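Local coordinates for 11S globulin (Wrightia tinctoria, PDB 5WXU), which binds the plant hormone auxin and probably serves as a nutrient reservoir in the seed, as a hexameric 11S storage globulin of the cupin family, at the interface of chains A and B. Coordinates in Å, arbitrary orientation; residue numbers count along the deposited sequence, not the author numbering. Chains: chain A/B, 11S globulin.

The interface of chains A and B. Residues chain A 307-310, 422, 453-455; chain B 122-125, 127.
In this 11S globulin of the cupin family, strand 307-309 of chain A pairs in parallel with strand 124-126 of chain B. The contact is part of a two-fold interface within the hexamer. A:Tyr308 N donates to B:Thr123 O in a nearly straight bond of 2.9 Å. B:Gln125 N returns a bond to A:Tyr308 O, nearly along the C=O axis. A:Ser310 N then caps B:Gln125 O.

The side chain of B:Gln125 leaves this pairing and inserts into chain A. CG is anti to the carbonyl carbon (chi1 -55°), and the chain runs extended beyond it. CB and CG pass alongside A:Tyr308 O, with B:Gln125 CB at 3.6 Å. CD lies near A:Thr309 OG1. At the tip the amide meets the backbone of A:Ile455 with both ends. B:Gln125 OE1 takes A:Ile455 N on a lone pair at 2.7 Å. B:Gln125 NE2 gives a long but straight bond of 3.3 Å to A:Ile455 O. Together the two bonds fix which end of the amide is which. NE2 also bonds to B:Thr123 O of its own chain, from above the carbonyl plane. A:Arg422 comes tip to tip, its NH1 reaching B:Gln125 OE1 at 3.2 Å. The guanidinium and amide planes are 77° apart. An alanine in place of B:Gln125 would remove the amide and would probably loosen the A:Ile455 segment, and the A:Arg422 contact, from chain B.

A:Arg422 NH1 also donates to A:Glu453 O, which lies in the guanidinium plane, at 2.7 Å; this second-shell bond positions the arginine. A:Arg422 NH2 donates to B:Glu122 O at 2.8 Å, and a water links it to the B:Glu122 carboxylate. Further along, B:Phe127 CE2 rests against A:Glu454 CG, 3.5 Å away.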
# COMPACT_ATOMS: atom_id res chain seq x y z
N ILE A 307 -16.92 -0.05 23.56
CA ILE A 307 -16.88 -0.71 24.88
C ILE A 307 -18.13 -0.28 25.66
O ILE A 307 -18.56 0.88 25.62
CB ILE A 307 -15.61 -0.38 25.73
CG1 ILE A 307 -14.29 -0.35 24.95
CG2 ILE A 307 -15.50 -1.33 26.93
CD1 ILE A 307 -13.90 -1.62 24.19
N TYR A 308 -18.74 -1.22 26.39
CA TYR A 308 -19.82 -0.84 27.30
C TYR A 308 -19.75 -1.73 28.52
O TYR A 308 -19.69 -2.96 28.39
CB TYR A 308 -21.15 -1.02 26.59
CG TYR A 308 -22.33 -0.98 27.57
CD1 TYR A 308 -22.53 0.11 28.45
CD2 TYR A 308 -23.19 -2.07 27.65
CE1 TYR A 308 -23.59 0.13 29.30
CE2 TYR A 308 -24.26 -2.05 28.51
CZ TYR A 308 -24.47 -0.96 29.32
OH TYR A 308 -25.59 -1.02 30.18
N THR A 309 -19.71 -1.12 29.70
CA THR A 309 -19.81 -1.84 31.00
C THR A 309 -21.06 -1.34 31.67
O THR A 309 -21.13 -0.17 32.06
CB THR A 309 -18.58 -1.60 31.86
OG1 THR A 309 -17.43 -2.15 31.19
CG2 THR A 309 -18.72 -2.38 33.19
N SER A 310 -22.04 -2.23 31.85
CA SER A 310 -23.25 -1.88 32.57
C SER A 310 -22.87 -1.25 33.92
O SER A 310 -21.96 -1.74 34.60
CB SER A 310 -24.11 -3.15 32.79
OG SER A 310 -25.34 -2.70 33.24
N ARG A 422 -9.18 -7.07 31.65
CA ARG A 422 -8.83 -8.29 30.94
C ARG A 422 -7.73 -8.07 29.89
O ARG A 422 -6.93 -8.97 29.64
CB ARG A 422 -10.01 -9.02 30.31
CG ARG A 422 -11.14 -9.28 31.25
CD ARG A 422 -12.04 -10.45 30.88
NE ARG A 422 -12.68 -10.30 29.59
CZ ARG A 422 -13.68 -9.46 29.31
NH1 ARG A 422 -14.26 -8.67 30.26
NH2 ARG A 422 -14.16 -9.46 28.06
N GLU A 453 -12.59 -7.85 36.27
CA GLU A 453 -12.90 -8.66 35.13
C GLU A 453 -13.39 -7.82 33.96
O GLU A 453 -13.71 -8.35 32.91
CB GLU A 453 -13.92 -9.72 35.56
CG GLU A 453 -13.22 -10.91 36.24
CD GLU A 453 -12.01 -11.43 35.45
OE1 GLU A 453 -12.08 -11.58 34.21
OE2 GLU A 453 -10.96 -11.71 36.05
N GLU A 454 -13.45 -6.51 34.15
CA GLU A 454 -13.84 -5.57 33.05
C GLU A 454 -12.73 -5.37 32.06
O GLU A 454 -11.57 -5.57 32.38
CB GLU A 454 -14.15 -4.20 33.64
CG GLU A 454 -15.31 -4.30 34.67
CD GLU A 454 -14.87 -4.18 36.13
OE1 GLU A 454 -13.93 -4.83 36.55
OE2 GLU A 454 -15.49 -3.37 36.88
N ILE A 455 -13.12 -4.96 30.84
CA ILE A 455 -12.22 -4.34 29.88
C ILE A 455 -12.56 -2.85 29.82
O ILE A 455 -13.72 -2.48 29.61
CB ILE A 455 -12.35 -4.92 28.47
CG1 ILE A 455 -11.87 -6.37 28.45
CG2 ILE A 455 -11.54 -4.05 27.48
CD1 ILE A 455 -12.26 -7.11 27.21
N GLU B 122 -14.76 -9.84 24.29
CA GLU B 122 -16.14 -9.43 24.48
C GLU B 122 -16.23 -8.11 25.27
O GLU B 122 -15.99 -8.07 26.47
CB GLU B 122 -16.98 -10.56 25.16
CG GLU B 122 -17.30 -11.71 24.27
CD GLU B 122 -16.13 -12.56 23.85
OE1 GLU B 122 -15.33 -12.91 24.75
OE2 GLU B 122 -16.03 -12.84 22.62
N THR B 123 -16.45 -7.01 24.57
CA THR B 123 -16.50 -5.67 25.17
C THR B 123 -17.84 -5.06 25.51
O THR B 123 -17.86 -3.93 26.00
CB THR B 123 -15.75 -4.67 24.28
OG1 THR B 123 -16.51 -4.49 23.08
CG2 THR B 123 -14.37 -5.18 23.94
N PHE B 124 -18.96 -5.79 25.36
CA PHE B 124 -20.27 -5.40 25.87
C PHE B 124 -20.48 -6.32 27.08
O PHE B 124 -20.59 -7.52 26.96
CB PHE B 124 -21.38 -5.60 24.84
CG PHE B 124 -21.58 -4.44 23.94
CD1 PHE B 124 -20.54 -3.63 23.58
CD2 PHE B 124 -22.85 -4.10 23.51
CE1 PHE B 124 -20.75 -2.51 22.75
CE2 PHE B 124 -23.09 -3.00 22.73
CZ PHE B 124 -22.01 -2.19 22.34
N GLN B 125 -20.40 -5.73 28.24
CA GLN B 125 -20.21 -6.42 29.52
C GLN B 125 -21.22 -6.01 30.57
O GLN B 125 -21.40 -4.82 30.83
CB GLN B 125 -18.84 -6.03 30.02
CG GLN B 125 -17.67 -6.28 29.06
CD GLN B 125 -16.47 -5.40 29.40
OE1 GLN B 125 -15.64 -5.79 30.17
NE2 GLN B 125 -16.42 -4.20 28.86
N PHE B 127 -21.88 -7.31 34.70
CA PHE B 127 -21.49 -8.13 35.83
C PHE B 127 -22.62 -8.28 36.87
O PHE B 127 -22.41 -8.83 37.94
CB PHE B 127 -20.16 -7.60 36.38
CG PHE B 127 -19.07 -7.66 35.34
CD1 PHE B 127 -18.48 -8.86 35.04
CD2 PHE B 127 -18.73 -6.50 34.56
CE1 PHE B 127 -17.57 -8.95 33.99
CE2 PHE B 127 -17.77 -6.57 33.58
CZ PHE B 127 -17.23 -7.80 33.25
O HOH W 1 -21.57 -4.54 35.26
O HOH W 2 -13.12 -11.41 26.11